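Local atomic coordinates of Cag38821 (Sulfolobus islandicus rod-shaped virus 1, PDB entry 2X48), a protein that is of unknown function but probably binds DNA, its small chain joining a two-stranded hairpin to three helices that include a helix-turn-helix. Residues 10-15 against 21-26; 15-20 against 49-54; 32-37 against 43-48. All coordinates share one frame; numbering follows the deposited sequence.

Contact 1 and contact 2 both use helix 17-29, which has the hairpin on one flank and helix 45-52 on another; contact 3 joins helix 34-41 to helix 45-52, nested inside the loop that contact 2 closes. Contacts 1 and 3 lie on opposite sides of the chain's centre. The first two share a plan: an apolar inner part and, at the exposed rim, a tyrosine hydroxyl bonded to a glutamate. Contact 2 is the more buried of these, yet its bonded glutamate still lies at the surface. Contact 3 has no hydrogen bond across it and depends on aliphatic packing, with capped helix starts on both sides and only a loose polar approach outside.

Contact 1. Residues 10-15 against 21-26; sequences VRYYVE and VSVAHE. With PO4 (phosphate ion), chain D.
Val23 lays both of its methyls against Tyr12, the closely packed half of the contact. CG2 abuts the root of the tyrosine, 3.4 Å from Tyr12 CB, while CG1 sits over a ring face, displaced toward the rim. The CH-pi distance from Val23 CG1 to the Tyr12 ring centroid is 4.2 Å. With CG1 anti to the backbone N (chi1 173°) and CG2 anti to the carbonyl carbon, the valine turns its whole fork to the strand. The other ring face is met by CG1 of Val10, two residues back, so the ring is held between valines of helix and strand. Val14 adds a looser apolar touch, its CG2 4.3 Å from Val23 CG2. Strand 10-14 is the second strand of an antiparallel hairpin with 3-7, and the chain returns from it directly into helix 17-29. The part of that helix in residues 21-26 runs nearly antiparallel to strand 10-14 (157°), their axes 9.7 Å apart at closest. Backbone bonds tie Tyr12 to Ile5 and Val14 to Lys3. Behind Val23, Ala24 of the same helix packs on Ile37, Leu41 and Tyr51, so the helix lies between the hairpin and the other two helices. Toward solvent the packing gives way to a single polar link: Tyr12 OH donates to Glu26 OE2 at 3.0 Å. The oxygen lies in the ring plane at its edge, but the hydroxyl meets the carboxylate from above its plane, the two planes standing 88° apart. Glu26 gets there by a bend at chi2. Away from the helix, exposed Arg11 reaches a phosphate ion, probably from the crystallisation liquor, with NH1 2.8 Å from phosphate O2 as a hydrogen bond, but phosphate O4 comes implausibly close to the guanidinium carbon CZ, so the ion's exact placement is doubtful.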
loop_
_atom_site.group_PDB
_atom_site.type_symbol
_atom_site.label_atom_id
_atom_site.label_comp_id
_atom_site.label_asym_id
_atom_site.label_seq_id
_atom_site.Cartn_x
_atom_site.Cartn_y
_atom_site.Cartn_z
ATOM N N VAL A 10 -6.333 -6.906 -8.932
ATOM C CA VAL A 10 -6.763 -6.880 -7.541
ATOM C C VAL A 10 -7.185 -5.477 -7.153
ATOM O O VAL A 10 -6.539 -4.505 -7.544
ATOM C CB VAL A 10 -5.627 -7.310 -6.590
ATOM C CG1 VAL A 10 -6.177 -7.586 -5.200
ATOM C CG2 VAL A 10 -4.904 -8.537 -7.128
ATOM N N ARG A 11 -8.269 -5.376 -6.386
ATOM C CA ARG A 11 -8.686 -4.112 -5.789
ATOM C C ARG A 11 -8.792 -4.234 -4.288
ATOM O O ARG A 11 -9.521 -5.083 -3.785
ATOM C CB ARG A 11 -10.019 -3.687 -6.339
ATOM C CG ARG A 11 -9.995 -3.607 -7.823
ATOM C CD ARG A 11 -11.307 -3.152 -8.350
ATOM N NE ARG A 11 -11.668 -3.898 -9.535
ATOM C CZ ARG A 11 -12.839 -3.791 -10.140
ATOM N NH1 ARG A 11 -13.766 -2.949 -9.673
ATOM N NH2 ARG A 11 -13.072 -4.522 -11.225
ATOM N N TYR A 12 -8.066 -3.380 -3.578
ATOM C CA TYR A 12 -8.037 -3.415 -2.123
ATOM C C TYR A 12 -8.937 -2.316 -1.564
ATOM O O TYR A 12 -8.785 -1.151 -1.924
ATOM C CB TYR A 12 -6.600 -3.234 -1.623
ATOM C CG TYR A 12 -5.599 -4.184 -2.250
ATOM C CD1 TYR A 12 -4.979 -3.882 -3.466
ATOM C CD2 TYR A 12 -5.272 -5.383 -1.626
ATOM C CE1 TYR A 12 -4.054 -4.763 -4.042
ATOM C CE2 TYR A 12 -4.351 -6.263 -2.186
ATOM C CZ TYR A 12 -3.748 -5.952 -3.393
ATOM O OH TYR A 12 -2.853 -6.840 -3.941
ATOM N N TYR A 13 -9.880 -2.696 -0.705
ATOM C CA TYR A 13 -10.786 -1.744 -0.062
ATOM C C TYR A 13 -10.130 -1.254 1.236
ATOM O O TYR A 13 -9.933 -2.037 2.173
ATOM C CB TYR A 13 -12.144 -2.388 0.252
ATOM C CG TYR A 13 -13.002 -2.748 -0.959
ATOM C CD1 TYR A 13 -12.619 -3.753 -1.854
ATOM C CD2 TYR A 13 -14.224 -2.111 -1.186
ATOM C CE1 TYR A 13 -13.415 -4.087 -2.951
ATOM C CE2 TYR A 13 -15.026 -2.442 -2.283
ATOM C CZ TYR A 13 -14.611 -3.430 -3.159
ATOM O OH TYR A 13 -15.407 -3.755 -4.237
ATOM N N VAL A 14 -9.798 0.037 1.274
ATOM C CA VAL A 14 -9.079 0.660 2.393
ATOM C C VAL A 14 -10.037 1.517 3.202
ATOM O O VAL A 14 -10.752 2.345 2.649
ATOM C CB VAL A 14 -7.932 1.554 1.867
ATOM C CG1 VAL A 14 -7.512 2.583 2.892
ATOM C CG2 VAL A 14 -6.760 0.697 1.443
ATOM N N GLU A 15 -10.043 1.317 4.511
ATOM C CA GLU A 15 -10.964 2.017 5.411
ATOM C C GLU A 15 -10.233 2.701 6.587
ATOM O O GLU A 15 -10.844 3.435 7.358
ATOM C CB GLU A 15 -11.968 0.989 5.946
ATOM C CG GLU A 15 -13.417 1.419 5.929
ATOM C CD GLU A 15 -14.379 0.246 6.067
ATOM O OE1 GLU A 15 -14.034 -0.878 5.635
ATOM O OE2 GLU A 15 -15.495 0.452 6.598
ATOM N N VAL A 21 -1.333 -0.488 5.643
ATOM C CA VAL A 21 -0.184 -1.335 5.985
ATOM C C VAL A 21 -0.323 -2.696 5.306
ATOM O O VAL A 21 0.602 -3.149 4.632
ATOM C CB VAL A 21 -0.034 -1.507 7.507
ATOM C CG1 VAL A 21 0.962 -2.623 7.828
ATOM C CG2 VAL A 21 0.397 -0.182 8.143
ATOM N N SER A 22 -1.494 -3.318 5.451
ATOM C CA SER A 22 -1.762 -4.621 4.852
ATOM C C SER A 22 -1.557 -4.634 3.341
ATOM O O SER A 22 -0.944 -5.561 2.814
ATOM C CB SER A 22 -3.171 -5.083 5.182
ATOM O OG SER A 22 -3.226 -5.633 6.482
ATOM N N VAL A 23 -2.054 -3.612 2.648
ATOM C CA VAL A 23 -1.863 -3.513 1.198
ATOM C C VAL A 23 -0.380 -3.321 0.863
ATOM O O VAL A 23 0.145 -3.949 -0.058
ATOM C CB VAL A 23 -2.682 -2.365 0.593
ATOM C CG1 VAL A 23 -2.338 -2.171 -0.890
ATOM C CG2 VAL A 23 -4.168 -2.650 0.752
ATOM N N ALA A 24 0.292 -2.470 1.631
ATOM C CA ALA A 24 1.713 -2.235 1.461
ATOM C C ALA A 24 2.444 -3.558 1.514
ATOM O O ALA A 24 3.255 -3.852 0.636
ATOM C CB ALA A 24 2.234 -1.296 2.544
ATOM N N HIS A 25 2.144 -4.357 2.540
ATOM C CA HIS A 25 2.767 -5.689 2.710
ATOM C C HIS A 25 2.533 -6.593 1.507
ATOM O O HIS A 25 3.462 -7.279 1.074
ATOM C CB HIS A 25 2.260 -6.418 3.967
ATOM C CG HIS A 25 2.769 -5.852 5.259
ATOM N ND1 HIS A 25 2.205 -6.167 6.480
ATOM C CD2 HIS A 25 3.779 -4.987 5.524
ATOM C CE1 HIS A 25 2.854 -5.531 7.438
ATOM N NE2 HIS A 25 3.812 -4.807 6.886
ATOM N N GLU A 26 1.306 -6.609 0.982
ATOM C CA GLU A 26 0.988 -7.439 -0.192
ATOM C C GLU A 26 1.751 -6.984 -1.426
ATOM O O GLU A 26 2.253 -7.801 -2.193
ATOM C CB GLU A 26 -0.515 -7.462 -0.514
ATOM C CG GLU A 26 -1.292 -8.604 0.156
ATOM C CD GLU A 26 -2.406 -9.202 -0.715
ATOM O OE1 GLU A 26 -3.306 -9.832 -0.119
ATOM O OE2 GLU A 26 -2.391 -9.066 -1.972
HETATM P P PO4 D . -14.560 -2.010 -12.833
HETATM O O1 PO4 D . -14.848 -0.540 -12.682
HETATM O O2 PO4 D . -15.469 -2.730 -11.868
HETATM O O3 PO4 D . -14.822 -2.509 -14.239
HETATM O O4 PO4 D . -13.096 -2.221 -12.516
#

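Contact 2. Residues 15-20 against 49-54; sequences ESEDDL and RRYLES
Tyr51 OH donates a hydrogen bond to Glu17 OE2 at 2.8 Å, the one polar link between these two helix segments. The carboxylate oxygen sits at the ring edge, in the plane of the ring, and accepts through its anti lone pair, on the side away from OE1. The ring and carboxylate planes are 73° apart, and the two side chains cross at about a right angle. Glu17 points its CG anti to the backbone N (chi1 -166°) and runs extended from there, which carries the acid across to helix 45-52. Apolar contact comes from Leu20, one turn on: its CB lies 4.1 Å from Tyr51 CE2, and its CD1 reaches the hydroxyl oxygen. Farther along helix 17-29, Val21 also packs on the tyrosine, while His25 NE2 bonds to its carbonyl. Local bonds shape the helix start. Ser16 is the N-cap, its OG accepting weakly from Asp19 N, and Asp19 OD2 takes the Glu15 N-H at 2.9 Å, tying the incoming loop to the first turn. Lys47 makes a long, weak ion pair with Glu17 OE2, so that oxygen has a hydroxyl and, more distantly, an ammonium group near it. Both would be expected to favour the ionised acid, and the acid in turn gives the hydroxyl of a buried tyrosine an acceptor beside the apolar contact with Leu20.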
loop_
_atom_site.group_PDB
_atom_site.type_symbol
_atom_site.label_atom_id
_atom_site.label_comp_id
_atom_site.label_asym_id
_atom_site.label_seq_id
_atom_site.Cartn_x
_atom_site.Cartn_y
_atom_site.Cartn_z
ATOM N N GLU A 15 -10.043 1.317 4.511
ATOM C CA GLU A 15 -10.964 2.017 5.411
ATOM C C GLU A 15 -10.233 2.701 6.587
ATOM O O GLU A 15 -10.844 3.435 7.358
ATOM C CB GLU A 15 -11.968 0.989 5.946
ATOM C CG GLU A 15 -13.417 1.419 5.929
ATOM C CD GLU A 15 -14.379 0.246 6.067
ATOM O OE1 GLU A 15 -14.034 -0.878 5.635
ATOM O OE2 GLU A 15 -15.495 0.452 6.598
ATOM N N SER A 16 -8.929 2.453 6.707
ATOM C CA SER A 16 -8.130 2.848 7.870
ATOM C C SER A 16 -6.651 2.680 7.526
ATOM O O SER A 16 -6.311 2.101 6.487
ATOM C CB SER A 16 -8.455 1.962 9.076
ATOM O OG SER A 16 -7.916 0.656 8.906
ATOM N N GLU A 17 -5.775 3.168 8.400
ATOM C CA GLU A 17 -4.334 3.063 8.164
ATOM C C GLU A 17 -3.841 1.615 8.308
ATOM O O GLU A 17 -2.909 1.218 7.617
ATOM C CB GLU A 17 -3.538 4.014 9.076
ATOM C CG GLU A 17 -2.084 4.191 8.626
ATOM C CD GLU A 17 -1.296 5.225 9.420
ATOM O OE1 GLU A 17 -1.788 5.723 10.456
ATOM O OE2 GLU A 17 -0.164 5.537 8.995
ATOM N N ASP A 18 -4.465 0.831 9.188
ATOM C CA ASP A 18 -4.116 -0.595 9.326
ATOM C C ASP A 18 -4.308 -1.350 7.996
ATOM O O ASP A 18 -3.565 -2.289 7.693
ATOM C CB ASP A 18 -4.931 -1.264 10.451
ATOM C CG ASP A 18 -4.387 -0.951 11.850
ATOM O OD1 ASP A 18 -5.184 -0.539 12.723
ATOM O OD2 ASP A 18 -3.171 -1.124 12.086
ATOM N N ASP A 19 -5.294 -0.921 7.211
ATOM C CA ASP A 19 -5.545 -1.496 5.898
ATOM C C ASP A 19 -4.450 -1.098 4.911
ATOM O O ASP A 19 -4.070 -1.893 4.046
ATOM C CB ASP A 19 -6.913 -1.055 5.353
ATOM C CG ASP A 19 -8.096 -1.543 6.210
ATOM O OD1 ASP A 19 -7.914 -2.450 7.064
ATOM O OD2 ASP A 19 -9.216 -1.013 6.027
ATOM N N LEU A 20 -3.954 0.133 5.025
ATOM C CA LEU A 20 -2.884 0.597 4.139
ATOM C C LEU A 20 -1.649 -0.240 4.374
ATOM O O LEU A 20 -0.982 -0.653 3.419
ATOM C CB LEU A 20 -2.536 2.079 4.358
ATOM C CG LEU A 20 -3.450 3.173 3.795
ATOM C CD1 LEU A 20 -2.927 4.542 4.229
ATOM C CD2 LEU A 20 -3.560 3.093 2.272
ATOM N N ARG A 49 8.137 2.836 4.019
ATOM C CA ARG A 49 9.275 2.180 4.665
ATOM C C ARG A 49 8.900 1.753 6.087
ATOM O O ARG A 49 9.188 0.627 6.481
ATOM C CB ARG A 49 10.533 3.067 4.647
ATOM C CG ARG A 49 11.089 3.325 3.235
ATOM C CD ARG A 49 12.566 3.701 3.196
ATOM N NE ARG A 49 12.907 4.834 4.065
ATOM C CZ ARG A 49 12.752 6.125 3.754
ATOM N NH1 ARG A 49 13.101 7.062 4.632
ATOM N NH2 ARG A 49 12.242 6.490 2.580
ATOM N N ARG A 50 8.239 2.638 6.836
ATOM C CA ARG A 50 7.696 2.295 8.160
ATOM C C ARG A 50 6.760 1.102 8.085
ATOM O O ARG A 50 6.793 0.220 8.940
ATOM C CB ARG A 50 6.882 3.450 8.744
ATOM C CG ARG A 50 7.659 4.660 9.172
ATOM C CD ARG A 50 6.692 5.831 9.437
ATOM N NE ARG A 50 7.189 6.798 10.422
ATOM C CZ ARG A 50 6.559 7.926 10.750
ATOM N NH1 ARG A 50 5.401 8.245 10.164
ATOM N NH2 ARG A 50 7.085 8.746 11.663
ATOM N N TYR A 51 5.894 1.100 7.081
ATOM C CA TYR A 51 4.903 0.040 6.944
ATOM C C TYR A 51 5.559 -1.312 6.733
ATOM O O TYR A 51 5.147 -2.299 7.332
ATOM C CB TYR A 51 3.949 0.322 5.780
ATOM C CG TYR A 51 3.003 1.497 5.954
ATOM C CD1 TYR A 51 2.806 2.109 7.196
ATOM C CD2 TYR A 51 2.267 1.969 4.870
ATOM C CE1 TYR A 51 1.927 3.169 7.337
ATOM C CE2 TYR A 51 1.385 3.022 5.001
ATOM C CZ TYR A 51 1.219 3.622 6.237
ATOM O OH TYR A 51 0.339 4.668 6.367
ATOM N N LEU A 52 6.593 -1.349 5.900
ATOM C CA LEU A 52 7.236 -2.603 5.518
ATOM C C LEU A 52 8.136 -3.179 6.603
ATOM O O LEU A 52 8.547 -4.331 6.502
ATOM C CB LEU A 52 8.031 -2.434 4.217
ATOM C CG LEU A 52 7.224 -1.981 3.000
ATOM C CD1 LEU A 52 8.106 -1.955 1.782
ATOM C CD2 LEU A 52 6.027 -2.878 2.774
ATOM N N GLU A 53 8.429 -2.399 7.641
ATOM C CA GLU A 53 9.204 -2.912 8.778
ATOM C C GLU A 53 8.308 -3.511 9.881
ATOM O O GLU A 53 8.775 -3.731 11.001
ATOM C CB GLU A 53 10.141 -1.826 9.343
ATOM C CG GLU A 53 9.480 -0.688 10.129
ATOM C CD GLU A 53 10.490 0.309 10.688
ATOM O OE1 GLU A 53 10.578 0.455 11.929
ATOM O OE2 GLU A 53 11.204 0.946 9.885
ATOM N N SER A 54 7.038 -3.786 9.554
ATOM C CA SER A 54 6.057 -4.321 10.520
ATOM C C SER A 54 5.654 -5.763 10.179
ATOM O O SER A 54 5.639 -6.163 9.007
ATOM C CB SER A 54 4.798 -3.434 10.557
ATOM O OG SER A 54 5.096 -2.093 10.927
#

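Contact 3. Residues 32-37 against 43-48; sequences YTVQQI and VSERKV
Val48 packs against Ile37 at the inner side of this contact, with Val48 CG1 3.6 Å from Ile37 CG2. That valine methyl is anti to its own backbone N (chi1 178°), which directs it across to helix 34-41; the same methyl also meets Val34 CG1 at 4.0 Å. Val34 CG1 also rests on the first turn of helix 45-52, 3.7 Å from the carbonyl O of Glu45 and close to its CB. Further out, the extended Glu45 side chain reaches across at a slant to the first turn of helix 34-41. Its OE2 stays 3.6 Å from Gln35 NE2, a loose polar approach with no hydrogen bond. Both helix starts carry caps, the second a weak one. Thr33 and Gln36 form a capping box: Gln36 N bonds to Thr33 OG1 at 3.1 Å, and Thr33 N returns a bond to Gln36 OE1. Ser44 caps the second helix, its OG accepting from Lys47 N. Behind the contact, Leu27 and Ala28 of helix 17-29 also touch Ile37. The short turn between helices 34-41 and 45-52, with this aliphatic seam, fits a helix-turn-helix, in which 45-52 would probably be the recognition helix, as in DNA-binding relatives of this fold.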
loop_
_atom_site.group_PDB
_atom_site.type_symbol
_atom_site.label_atom_id
_atom_site.label_comp_id
_atom_site.label_asym_id
_atom_site.label_seq_id
_atom_site.Cartn_x
_atom_site.Cartn_y
_atom_site.Cartn_z
ATOM N N TYR A 32 6.691 -4.964 -5.853
ATOM C CA TYR A 32 6.579 -3.550 -6.184
ATOM C C TYR A 32 7.633 -2.789 -5.376
ATOM O O TYR A 32 7.948 -3.172 -4.264
ATOM C CB TYR A 32 5.155 -3.035 -5.911
ATOM C CG TYR A 32 4.163 -3.497 -6.953
ATOM C CD1 TYR A 32 3.444 -4.670 -6.781
ATOM C CD2 TYR A 32 3.980 -2.793 -8.129
ATOM C CE1 TYR A 32 2.549 -5.124 -7.749
ATOM C CE2 TYR A 32 3.083 -3.237 -9.106
ATOM C CZ TYR A 32 2.369 -4.400 -8.906
ATOM O OH TYR A 32 1.474 -4.856 -9.854
ATOM N N THR A 33 8.195 -1.733 -5.950
ATOM C CA THR A 33 9.184 -0.925 -5.257
ATOM C C THR A 33 8.496 -0.013 -4.251
ATOM O O THR A 33 7.283 0.143 -4.288
ATOM C CB THR A 33 9.955 -0.063 -6.243
ATOM O OG1 THR A 33 9.050 0.846 -6.889
ATOM C CG2 THR A 33 10.652 -0.941 -7.289
ATOM N N VAL A 34 9.277 0.587 -3.360
ATOM C CA VAL A 34 8.769 1.544 -2.375
ATOM C C VAL A 34 8.166 2.772 -3.070
ATOM O O VAL A 34 7.127 3.295 -2.654
ATOM C CB VAL A 34 9.895 1.989 -1.424
ATOM C CG1 VAL A 34 9.432 3.114 -0.515
ATOM C CG2 VAL A 34 10.378 0.806 -0.595
ATOM N N GLN A 35 8.829 3.231 -4.127
ATOM C CA GLN A 35 8.318 4.339 -4.940
ATOM C C GLN A 35 6.918 3.987 -5.457
ATOM O O GLN A 35 5.989 4.791 -5.356
ATOM C CB GLN A 35 9.306 4.666 -6.079
ATOM C CG GLN A 35 8.770 5.513 -7.252
ATOM C CD GLN A 35 8.455 6.964 -6.880
ATOM O OE1 GLN A 35 9.040 7.901 -7.448
ATOM N NE2 GLN A 35 7.508 7.161 -5.939
ATOM N N GLN A 36 6.777 2.767 -5.967
ATOM C CA GLN A 36 5.537 2.310 -6.576
ATOM C C GLN A 36 4.433 2.059 -5.547
ATOM O O GLN A 36 3.260 2.249 -5.846
ATOM C CB GLN A 36 5.785 1.039 -7.407
ATOM C CG GLN A 36 6.509 1.283 -8.742
ATOM C CD GLN A 36 7.117 0.024 -9.355
ATOM O OE1 GLN A 36 7.006 -1.068 -8.811
ATOM N NE2 GLN A 36 7.762 0.182 -10.492
ATOM N N ILE A 37 4.796 1.618 -4.346
ATOM C CA ILE A 37 3.807 1.415 -3.276
ATOM C C ILE A 37 3.268 2.761 -2.783
ATOM O O ILE A 37 2.079 2.897 -2.522
ATOM C CB ILE A 37 4.383 0.583 -2.093
ATOM C CG1 ILE A 37 4.633 -0.855 -2.545
ATOM C CG2 ILE A 37 3.407 0.558 -0.927
ATOM C CD1 ILE A 37 5.457 -1.670 -1.591
ATOM N N VAL A 43 0.579 7.802 -0.166
ATOM C CA VAL A 43 1.415 8.198 0.963
ATOM C C VAL A 43 2.848 8.453 0.485
ATOM O O VAL A 43 3.150 8.325 -0.705
ATOM C CB VAL A 43 1.408 7.128 2.082
ATOM C CG1 VAL A 43 -0.005 6.915 2.594
ATOM C CG2 VAL A 43 2.017 5.818 1.593
ATOM N N SER A 44 3.714 8.839 1.417
ATOM C CA SER A 44 5.120 9.085 1.112
ATOM C C SER A 44 5.923 7.792 1.182
ATOM O O SER A 44 5.469 6.789 1.724
ATOM C CB SER A 44 5.709 10.114 2.076
ATOM O OG SER A 44 5.766 9.605 3.394
ATOM N N GLU A 45 7.126 7.833 0.621
ATOM C CA GLU A 45 8.037 6.700 0.665
ATOM C C GLU A 45 8.475 6.395 2.103
ATOM O O GLU A 45 8.711 5.241 2.445
ATOM C CB GLU A 45 9.248 6.945 -0.245
ATOM C CG GLU A 45 8.877 7.039 -1.730
ATOM C CD GLU A 45 10.079 7.030 -2.666
ATOM O OE1 GLU A 45 10.965 6.163 -2.508
ATOM O OE2 GLU A 45 10.125 7.885 -3.581
ATOM N N ARG A 46 8.547 7.422 2.943
ATOM C CA ARG A 46 8.875 7.244 4.356
ATOM C C ARG A 46 7.818 6.431 5.098
ATOM O O ARG A 46 8.158 5.512 5.843
ATOM C CB ARG A 46 9.084 8.597 5.031
ATOM C CG ARG A 46 10.341 9.275 4.556
ATOM C CD ARG A 46 10.446 10.714 5.032
ATOM N NE ARG A 46 10.658 10.831 6.474
ATOM C CZ ARG A 46 11.806 10.575 7.103
ATOM N NH1 ARG A 46 12.877 10.149 6.436
ATOM N NH2 ARG A 46 11.881 10.738 8.421
ATOM N N LYS A 47 6.545 6.769 4.896
ATOM C CA LYS A 47 5.437 6.002 5.476
ATOM C C LYS A 47 5.495 4.533 5.041
ATOM O O LYS A 47 5.350 3.625 5.861
ATOM C CB LYS A 47 4.089 6.605 5.066
ATOM C CG LYS A 47 3.651 7.800 5.889
ATOM C CD LYS A 47 3.061 7.372 7.225
ATOM C CE LYS A 47 2.497 8.555 7.984
ATOM N NZ LYS A 47 2.079 8.189 9.367
ATOM N N VAL A 48 5.714 4.313 3.747
ATOM C CA VAL A 48 5.821 2.960 3.201
ATOM C C VAL A 48 6.990 2.189 3.825
ATOM O O VAL A 48 6.846 1.017 4.136
ATOM C CB VAL A 48 5.975 2.954 1.660
ATOM C CG1 VAL A 48 6.130 1.522 1.147
ATOM C CG2 VAL A 48 4.787 3.653 0.983
#